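Local coordinates for hypothetical UPF0271 protein TTHB195 (Thermus thermophilus, PDB 2DFA) that probably cleaves 5-oxoproline to L-glutamate at the cost of ATP hydrolysis, as the A subunit of a three-component 5-oxoprolinase, at residues A129-V143 / E152-A164. Sequence-based numbering, arbitrary orientation.
Sequences ALAVKAFDPGLPLVV and EARKAGLRVVLEA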
ATOM      1  N   ALA A 129     -10.354 -20.547  10.741  1.00 29.31           N
ATOM      2  CA  ALA A 129     -10.184 -21.557  11.773  1.00 29.47           C
ATOM      3  C   ALA A 129      -8.899 -22.360  11.582  1.00 30.19           C
ATOM      4  O   ALA A 129      -8.151 -22.569  12.536  1.00 30.58           O
ATOM      5  CB  ALA A 129     -11.398 -22.486  11.785  1.00 28.42           C
ATOM      6  N   LEU A 130      -8.634 -22.808  10.357  1.00 29.79           N
ATOM      7  CA  LEU A 130      -7.423 -23.582  10.099  1.00 30.14           C
ATOM      8  C   LEU A 130      -6.146 -22.766  10.270  1.00 29.90           C
ATOM      9  O   LEU A 130      -5.135 -23.288  10.735  1.00 29.34           O
ATOM     10  CB  LEU A 130      -7.476 -24.213   8.703  1.00 31.34           C
ATOM     11  CG  LEU A 130      -8.564 -25.294   8.580  1.00 35.46           C
ATOM     12  CD1 LEU A 130      -8.496 -25.949   7.202  1.00 35.92           C
ATOM     13  CD2 LEU A 130      -8.376 -26.341   9.684  1.00 35.78           C
ATOM     14  N   ALA A 131      -6.185 -21.489   9.899  1.00 29.90           N
ATOM     15  CA  ALA A 131      -5.015 -20.624  10.060  1.00 29.41           C
ATOM     16  C   ALA A 131      -4.690 -20.516  11.543  1.00 29.36           C
ATOM     17  O   ALA A 131      -3.537 -20.671  11.950  1.00 29.28           O
ATOM     18  CB  ALA A 131      -5.293 -19.226   9.489  1.00 30.30           C
ATOM     19  N   VAL A 132      -5.709 -20.241  12.348  1.00 28.56           N
ATOM     20  CA  VAL A 132      -5.527 -20.126  13.795  1.00 29.75           C
ATOM     21  C   VAL A 132      -5.022 -21.445  14.373  1.00 30.31           C
ATOM     22  O   VAL A 132      -4.106 -21.459  15.196  1.00 31.35           O
ATOM     23  CB  VAL A 132      -6.851 -19.760  14.499  1.00 30.15           C
ATOM     24  CG1 VAL A 132      -6.688 -19.860  16.024  1.00 31.65           C
ATOM     25  CG2 VAL A 132      -7.269 -18.350  14.106  1.00 30.06           C
ATOM     26  N   LYS A 133      -5.620 -22.551  13.938  1.00 30.79           N
ATOM     27  CA  LYS A 133      -5.227 -23.869  14.433  1.00 32.01           C
ATOM     28  C   LYS A 133      -3.790 -24.215  14.051  1.00 32.33           C
ATOM     29  O   LYS A 133      -3.048 -24.783  14.854  1.00 33.28           O
ATOM     30  CB  LYS A 133      -6.170 -24.953  13.892  1.00 31.13           C
ATOM     31  CG  LYS A 133      -5.905 -26.338  14.489  1.00 33.49           C
ATOM     32  CD  LYS A 133      -6.815 -27.402  13.896  1.00 33.73           C
ATOM     33  CE  LYS A 133      -6.681 -28.727  14.653  1.00 36.17           C
ATOM     34  NZ  LYS A 133      -7.634 -29.747  14.136  1.00 36.81           N
ATOM     35  N   ALA A 134      -3.404 -23.873  12.825  1.00 31.36           N
ATOM     36  CA  ALA A 134      -2.055 -24.151  12.340  1.00 32.04           C
ATOM     37  C   ALA A 134      -0.999 -23.376  13.126  1.00 33.24           C
ATOM     38  O   ALA A 134       0.125 -23.850  13.294  1.00 31.66           O
ATOM     39  CB  ALA A 134      -1.951 -23.807  10.841  1.00 34.07           C
ATOM     40  N   PHE A 135      -1.362 -22.187  13.604  1.00 32.28           N
ATOM     41  CA  PHE A 135      -0.438 -21.352  14.371  1.00 33.17           C
ATOM     42  C   PHE A 135      -0.305 -21.831  15.818  1.00 33.26           C
ATOM     43  O   PHE A 135       0.799 -21.916  16.347  1.00 34.28           O
ATOM     44  CB  PHE A 135      -0.915 -19.897  14.378  1.00 31.50           C
ATOM     45  CG  PHE A 135       0.040 -18.950  15.051  1.00 32.54           C
ATOM     46  CD1 PHE A 135       1.214 -18.551  14.411  1.00 34.27           C
ATOM     47  CD2 PHE A 135      -0.220 -18.469  16.329  1.00 34.36           C
ATOM     48  CE1 PHE A 135       2.111 -17.687  15.040  1.00 33.09           C
ATOM     49  CE2 PHE A 135       0.674 -17.604  16.962  1.00 34.61           C
ATOM     50  CZ  PHE A 135       1.839 -17.216  16.315  1.00 33.20           C
ATOM     51  N   ASP A 136      -1.442 -22.117  16.447  1.00 33.04           N
ATOM     52  CA  ASP A 136      -1.492 -22.588  17.834  1.00 35.17           C
ATOM     53  C   ASP A 136      -2.859 -23.223  18.068  1.00 35.31           C
ATOM     54  O   ASP A 136      -3.857 -22.527  18.261  1.00 34.40           O
ATOM     55  CB  ASP A 136      -1.299 -21.422  18.809  1.00 36.06           C
ATOM     56  CG  ASP A 136      -1.328 -21.864  20.270  1.00 39.03           C
ATOM     57  OD1 ASP A 136      -1.660 -23.040  20.545  1.00 35.81           O
ATOM     58  OD2 ASP A 136      -1.026 -21.026  21.145  1.00 40.96           O
ATOM     59  N   PRO A 137      -2.919 -24.563  18.057  1.00 35.30           N
ATOM     60  CA  PRO A 137      -4.150 -25.331  18.297  1.00 34.99           C
ATOM     61  C   PRO A 137      -4.899 -24.891  19.571  1.00 34.34           C
ATOM     62  O   PRO A 137      -6.094 -25.105  19.732  1.00 35.31           O
ATOM     63  CB  PRO A 137      -3.775 -26.811  18.399  1.00 37.13           C
ATOM     64  CG  PRO A 137      -2.298 -26.950  18.047  1.00 37.55           C
ATOM     65  CD  PRO A 137      -1.779 -25.449  18.230  1.00 35.90           C
ATOM     66  N   GLY A 138      -4.162 -24.306  20.512  1.00 33.37           N
ATOM     67  CA  GLY A 138      -4.752 -23.925  21.788  1.00 33.51           C
ATOM     68  C   GLY A 138      -5.389 -22.543  21.799  1.00 35.73           C
ATOM     69  O   GLY A 138      -6.026 -22.149  22.780  1.00 33.56           O
ATOM     70  N   LEU A 139      -5.230 -21.801  20.706  1.00 35.10           N
ATOM     71  CA  LEU A 139      -5.799 -20.457  20.608  1.00 34.51           C
ATOM     72  C   LEU A 139      -7.320 -20.429  20.506  1.00 34.76           C
ATOM     73  O   LEU A 139      -7.909 -21.057  19.621  1.00 36.82           O
ATOM     74  CB  LEU A 139      -5.227 -19.732  19.387  1.00 36.81           C
ATOM     75  CG  LEU A 139      -3.929 -18.941  19.518  1.00 37.78           C
ATOM     76  CD1 LEU A 139      -3.475 -18.496  18.126  1.00 37.26           C
ATOM     77  CD2 LEU A 139      -4.157 -17.725  20.424  1.00 36.22           C
ATOM     78  N   PRO A 140      -7.986 -19.694  21.411  1.00 33.42           N
ATOM     79  CA  PRO A 140      -9.447 -19.636  21.333  1.00 34.72           C
ATOM     80  C   PRO A 140      -9.865 -18.665  20.229  1.00 34.23           C
ATOM     81  O   PRO A 140      -9.193 -17.666  19.986  1.00 34.91           O
ATOM     82  CB  PRO A 140      -9.848 -19.142  22.718  1.00 33.96           C
ATOM     83  CG  PRO A 140      -8.705 -18.267  23.097  1.00 36.55           C
ATOM     84  CD  PRO A 140      -7.499 -19.056  22.646  1.00 34.60           C
ATOM     85  N   LEU A 141     -10.958 -18.980  19.553  1.00 33.33           N
ATOM     86  CA  LEU A 141     -11.465 -18.129  18.490  1.00 34.75           C
ATOM     87  C   LEU A 141     -12.779 -17.533  18.961  1.00 35.42           C
ATOM     88  O   LEU A 141     -13.669 -18.258  19.411  1.00 37.34           O
ATOM     89  CB  LEU A 141     -11.682 -18.953  17.214  1.00 35.64           C
ATOM     90  CG  LEU A 141     -12.119 -18.227  15.937  1.00 38.16           C
ATOM     91  CD1 LEU A 141     -11.116 -17.125  15.595  1.00 36.38           C
ATOM     92  CD2 LEU A 141     -12.219 -19.235  14.797  1.00 36.11           C
ATOM     93  N   VAL A 142     -12.886 -16.211  18.889  1.00 35.07           N
ATOM     94  CA  VAL A 142     -14.099 -15.507  19.287  1.00 35.38           C
ATOM     95  C   VAL A 142     -15.060 -15.558  18.105  1.00 37.44           C
ATOM     96  O   VAL A 142     -14.697 -15.192  16.984  1.00 37.54           O
ATOM     97  CB  VAL A 142     -13.788 -14.033  19.650  1.00 35.71           C
ATOM     98  CG1 VAL A 142     -15.075 -13.272  19.958  1.00 34.48           C
ATOM     99  CG2 VAL A 142     -12.853 -13.995  20.843  1.00 34.34           C
ATOM    100  N   VAL A 143     -16.284 -16.012  18.352  1.00 37.19           N
ATOM    101  CA  VAL A 143     -17.264 -16.130  17.280  1.00 40.77           C
ATOM    102  C   VAL A 143     -18.648 -15.633  17.665  1.00 43.06           C
ATOM    103  O   VAL A 143     -18.932 -15.373  18.836  1.00 43.46           O
ATOM    104  CB  VAL A 143     -17.423 -17.600  16.830  1.00 40.00           C
ATOM    105  CG1 VAL A 143     -16.066 -18.243  16.632  1.00 39.40           C
ATOM    106  CG2 VAL A 143     -18.227 -18.374  17.863  1.00 40.42           C
ATOM    107  N   GLU A 152     -17.888 -24.049  11.887  1.00 37.32           N
ATOM    108  CA  GLU A 152     -16.606 -24.431  11.301  1.00 35.70           C
ATOM    109  C   GLU A 152     -15.485 -24.391  12.329  1.00 35.09           C
ATOM    110  O   GLU A 152     -14.568 -25.212  12.290  1.00 34.30           O
ATOM    111  CB  GLU A 152     -16.272 -23.526  10.112  1.00 34.90           C
ATOM    112  CG  GLU A 152     -17.234 -23.678   8.941  1.00 35.52           C
ATOM    113  CD  GLU A 152     -17.354 -25.116   8.461  1.00 35.64           C
ATOM    114  OE1 GLU A 152     -16.320 -25.809   8.378  1.00 38.02           O
ATOM    115  OE2 GLU A 152     -18.481 -25.554   8.150  1.00 38.14           O
ATOM    116  N   ALA A 153     -15.556 -23.433  13.249  1.00 34.72           N
ATOM    117  CA  ALA A 153     -14.548 -23.322  14.289  1.00 34.66           C
ATOM    118  C   ALA A 153     -14.564 -24.591  15.138  1.00 34.92           C
ATOM    119  O   ALA A 153     -13.517 -25.126  15.483  1.00 35.73           O
ATOM    120  CB  ALA A 153     -14.820 -22.100  15.163  1.00 34.58           C
ATOM    121  N   ARG A 154     -15.757 -25.074  15.465  1.00 37.10           N
ATOM    122  CA  ARG A 154     -15.878 -26.287  16.271  1.00 39.33           C
ATOM    123  C   ARG A 154     -15.444 -27.507  15.469  1.00 39.33           C
ATOM    124  O   ARG A 154     -14.762 -28.391  15.989  1.00 40.18           O
ATOM    125  CB  ARG A 154     -17.320 -26.466  16.762  1.00 40.49           C
ATOM    126  CG  ARG A 154     -17.765 -25.421  17.785  1.00 44.77           C
ATOM    127  CD  ARG A 154     -19.197 -25.670  18.240  1.00 47.72           C
ATOM    128  NE  ARG A 154     -19.660 -24.694  19.226  1.00 50.29           N
ATOM    129  CZ  ARG A 154     -19.243 -24.642  20.489  1.00 51.40           C
ATOM    130  NH1 ARG A 154     -18.346 -25.511  20.937  1.00 51.61           N
ATOM    131  NH2 ARG A 154     -19.730 -23.722  21.308  1.00 53.27           N
ATOM    132  N   LYS A 155     -15.831 -27.553  14.199  1.00 40.22           N
ATOM    133  CA  LYS A 155     -15.456 -28.675  13.346  1.00 40.35           C
ATOM    134  C   LYS A 155     -13.939 -28.746  13.201  1.00 41.33           C
ATOM    135  O   LYS A 155     -13.377 -29.832  13.035  1.00 40.53           O
ATOM    136  CB  LYS A 155     -16.118 -28.544  11.966  1.00 41.77           C
ATOM    137  CG  LYS A 155     -17.606 -28.897  11.957  1.00 43.75           C
ATOM    138  CD  LYS A 155     -18.299 -28.513  10.647  1.00 45.50           C
ATOM    139  CE  LYS A 155     -17.755 -29.275   9.445  1.00 46.45           C
ATOM    140  NZ  LYS A 155     -18.411 -28.826   8.178  1.00 46.71           N
ATOM    141  N   ALA A 156     -13.278 -27.590  13.269  1.00 39.95           N
ATOM    142  CA  ALA A 156     -11.823 -27.527  13.144  1.00 39.85           C
ATOM    143  C   ALA A 156     -11.133 -28.020  14.411  1.00 38.92           C
ATOM    144  O   ALA A 156      -9.929 -28.272  14.411  1.00 39.76           O
ATOM    145  CB  ALA A 156     -11.377 -26.094  12.832  1.00 39.16           C
ATOM    146  N   GLY A 157     -11.898 -28.147  15.488  1.00 39.19           N
ATOM    147  CA  GLY A 157     -11.337 -28.620  16.740  1.00 38.98           C
ATOM    148  C   GLY A 157     -10.806 -27.510  17.625  1.00 39.76           C
ATOM    149  O   GLY A 157     -10.073 -27.773  18.578  1.00 38.06           O
ATOM    150  N   LEU A 158     -11.162 -26.267  17.314  1.00 37.99           N
ATOM    151  CA  LEU A 158     -10.707 -25.126  18.106  1.00 39.03           C
ATOM    152  C   LEU A 158     -11.633 -24.830  19.268  1.00 38.47           C
ATOM    153  O   LEU A 158     -12.821 -25.132  19.213  1.00 39.16           O
ATOM    154  CB  LEU A 158     -10.633 -23.855  17.254  1.00 38.31           C
ATOM    155  CG  LEU A 158      -9.594 -23.725  16.145  1.00 39.23           C
ATOM    156  CD1 LEU A 158      -9.759 -22.368  15.467  1.00 38.43           C
ATOM    157  CD2 LEU A 158      -8.202 -23.858  16.721  1.00 37.42           C
ATOM    158  N   ARG A 159     -11.079 -24.233  20.320  1.00 39.79           N
ATOM    159  CA  ARG A 159     -11.884 -23.826  21.461  1.00 40.02           C
ATOM    160  C   ARG A 159     -12.587 -22.565  20.973  1.00 40.42           C
ATOM    161  O   ARG A 159     -11.951 -21.693  20.370  1.00 39.69           O
ATOM    162  CB  ARG A 159     -11.001 -23.475  22.653  1.00 40.07           C
ATOM    163  CG  ARG A 159     -11.737 -22.722  23.747  1.00 42.71           C
ATOM    164  CD  ARG A 159     -10.776 -22.227  24.815  1.00 44.11           C
ATOM    165  NE  ARG A 159     -11.432 -21.312  25.742  1.00 44.53           N
ATOM    166  CZ  ARG A 159     -10.785 -20.471  26.542  1.00 46.08           C
ATOM    167  NH1 ARG A 159      -9.459 -20.432  26.528  1.00 45.37           N
ATOM    168  NH2 ARG A 159     -11.462 -19.656  27.340  1.00 43.40           N
ATOM    169  N   VAL A 160     -13.887 -22.461  21.222  1.00 39.66           N
ATOM    170  CA  VAL A 160     -14.634 -21.288  20.780  1.00 40.69           C
ATOM    171  C   VAL A 160     -15.127 -20.441  21.946  1.00 41.06           C
ATOM    172  O   VAL A 160     -15.493 -20.963  22.995  1.00 40.29           O
ATOM    173  CB  VAL A 160     -15.838 -21.698  19.902  1.00 41.41           C
ATOM    174  CG1 VAL A 160     -15.355 -22.477  18.690  0.50 41.52           C
ATOM    175  CG2 VAL A 160     -16.823 -22.520  20.717  0.50 40.97           C
ATOM    176  N   VAL A 161     -15.121 -19.127  21.747  1.00 39.86           N
ATOM    177  CA  VAL A 161     -15.566 -18.170  22.755  1.00 40.72           C
ATOM    178  C   VAL A 161     -16.753 -17.401  22.184  1.00 40.39           C
ATOM    179  O   VAL A 161     -16.638 -16.768  21.133  1.00 40.22           O
ATOM    180  CB  VAL A 161     -14.440 -17.167  23.108  1.00 40.79           C
ATOM    181  CG1 VAL A 161     -14.931 -16.179  24.146  1.00 39.66           C
ATOM    182  CG2 VAL A 161     -13.219 -17.913  23.619  1.00 40.64           C
ATOM    183  N   LEU A 162     -17.889 -17.453  22.878  1.00 40.32           N
ATOM    184  CA  LEU A 162     -19.101 -16.781  22.420  1.00 39.87           C
ATOM    185  C   LEU A 162     -19.184 -15.306  22.777  1.00 40.16           C
ATOM    186  O   LEU A 162     -19.097 -14.920  23.943  1.00 39.57           O
ATOM    187  CB  LEU A 162     -20.334 -17.515  22.950  1.00 42.11           C
ATOM    188  CG  LEU A 162     -20.396 -18.995  22.564  1.00 43.35           C
ATOM    189  CD1 LEU A 162     -21.720 -19.591  23.027  1.00 46.04           C
ATOM    190  CD2 LEU A 162     -20.253 -19.138  21.049  1.00 44.83           C
ATOM    191  N   GLU A 163     -19.377 -14.484  21.752  1.00 39.53           N
ATOM    192  CA  GLU A 163     -19.459 -13.040  21.914  1.00 39.90           C
ATOM    193  C   GLU A 163     -20.888 -12.514  21.852  1.00 39.33           C
ATOM    194  O   GLU A 163     -21.713 -13.002  21.078  1.00 39.50           O
ATOM    195  CB  GLU A 163     -18.607 -12.366  20.836  1.00 42.13           C
ATOM    196  CG  GLU A 163     -18.685 -10.861  20.805  1.00 45.22           C
ATOM    197  CD  GLU A 163     -17.647 -10.256  19.876  1.00 47.58           C
ATOM    198  OE1 GLU A 163     -17.597 -10.651  18.690  1.00 47.21           O
ATOM    199  OE2 GLU A 163     -16.883  -9.383  20.336  1.00 47.17           O
ATOM    200  N   ALA A 164     -21.173 -11.519  22.686  1.00 39.33           N
ATOM    201  CA  ALA A 164     -22.488 -10.887  22.732  1.00 40.12           C
ATOM    202  C   ALA A 164     -22.259  -9.388  22.603  1.00 40.25           C
ATOM    203  O   ALA A 164     -21.188  -8.884  22.959  1.00 40.78           O
ATOM    204  CB  ALA A 164     -23.193 -11.211  24.056  1.00 39.87           C
TER
HETATM  205  O   HOH W   1      -8.264 -23.569  20.261  1.00 37.90           O
HETATM  206  O   HOH W   2      -7.372 -22.156  25.361  1.00 57.53           O
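L158 enters the groove between helix 122-135 and strand 141-143 and spreads its two methyls over different neighbours, a worked example of how one leucine can seal a helix to a strand. CD1 presses on the backbone of A129, 3.3 Å from its O, and also meets V132 CG1 and L141 CD2; CD2 lies against K133 CB at 3.7 Å, crossing that side chain at a slant. L141 holds its CG anti to the backbone N (chi1 -176°), which brings CD2 against both L158 CD1 and A153 CB. Between the two helices, A129 CB and A156 CB meet at 3.8 Å, consistent with a close approach of the helix backbones here.

K133 runs fully extended past L158 to the C-terminal end of helix 148-155, where its NZ donates to A156 O at 2.7 Å, tilted 22° from the carbonyl plane; A156 lies within the Schellman motif that ends the helix at G157. An alanine in place of K133 would remove this ammonium and is likely to leave A156 O without the lysine donor that reaches it from helix 122-135, untying the two helices at this point.

At the start of the strand pair, P140 and R159 lie side by side, pointing the same way, with P140 CB over one guanidinium face and water 2 at its edge; NH2 turns to F250 O. P140 CB also touches V161 CG2 at 3.7 Å. On the sheet face opposite L141, which V142 and V161 share, V142 CG1 rests on E163 CB, while the E163 carboxylate pairs with K109. Four backbone bonds, from L141 N to R159 O through E163 N to V143 O, set the strands in parallel register. Strand 141-143, helix 148-155 and strand 160-164 thus form a beta-alpha-beta crossover unit within the parallel sheet of this LamB/PxpA-family protein.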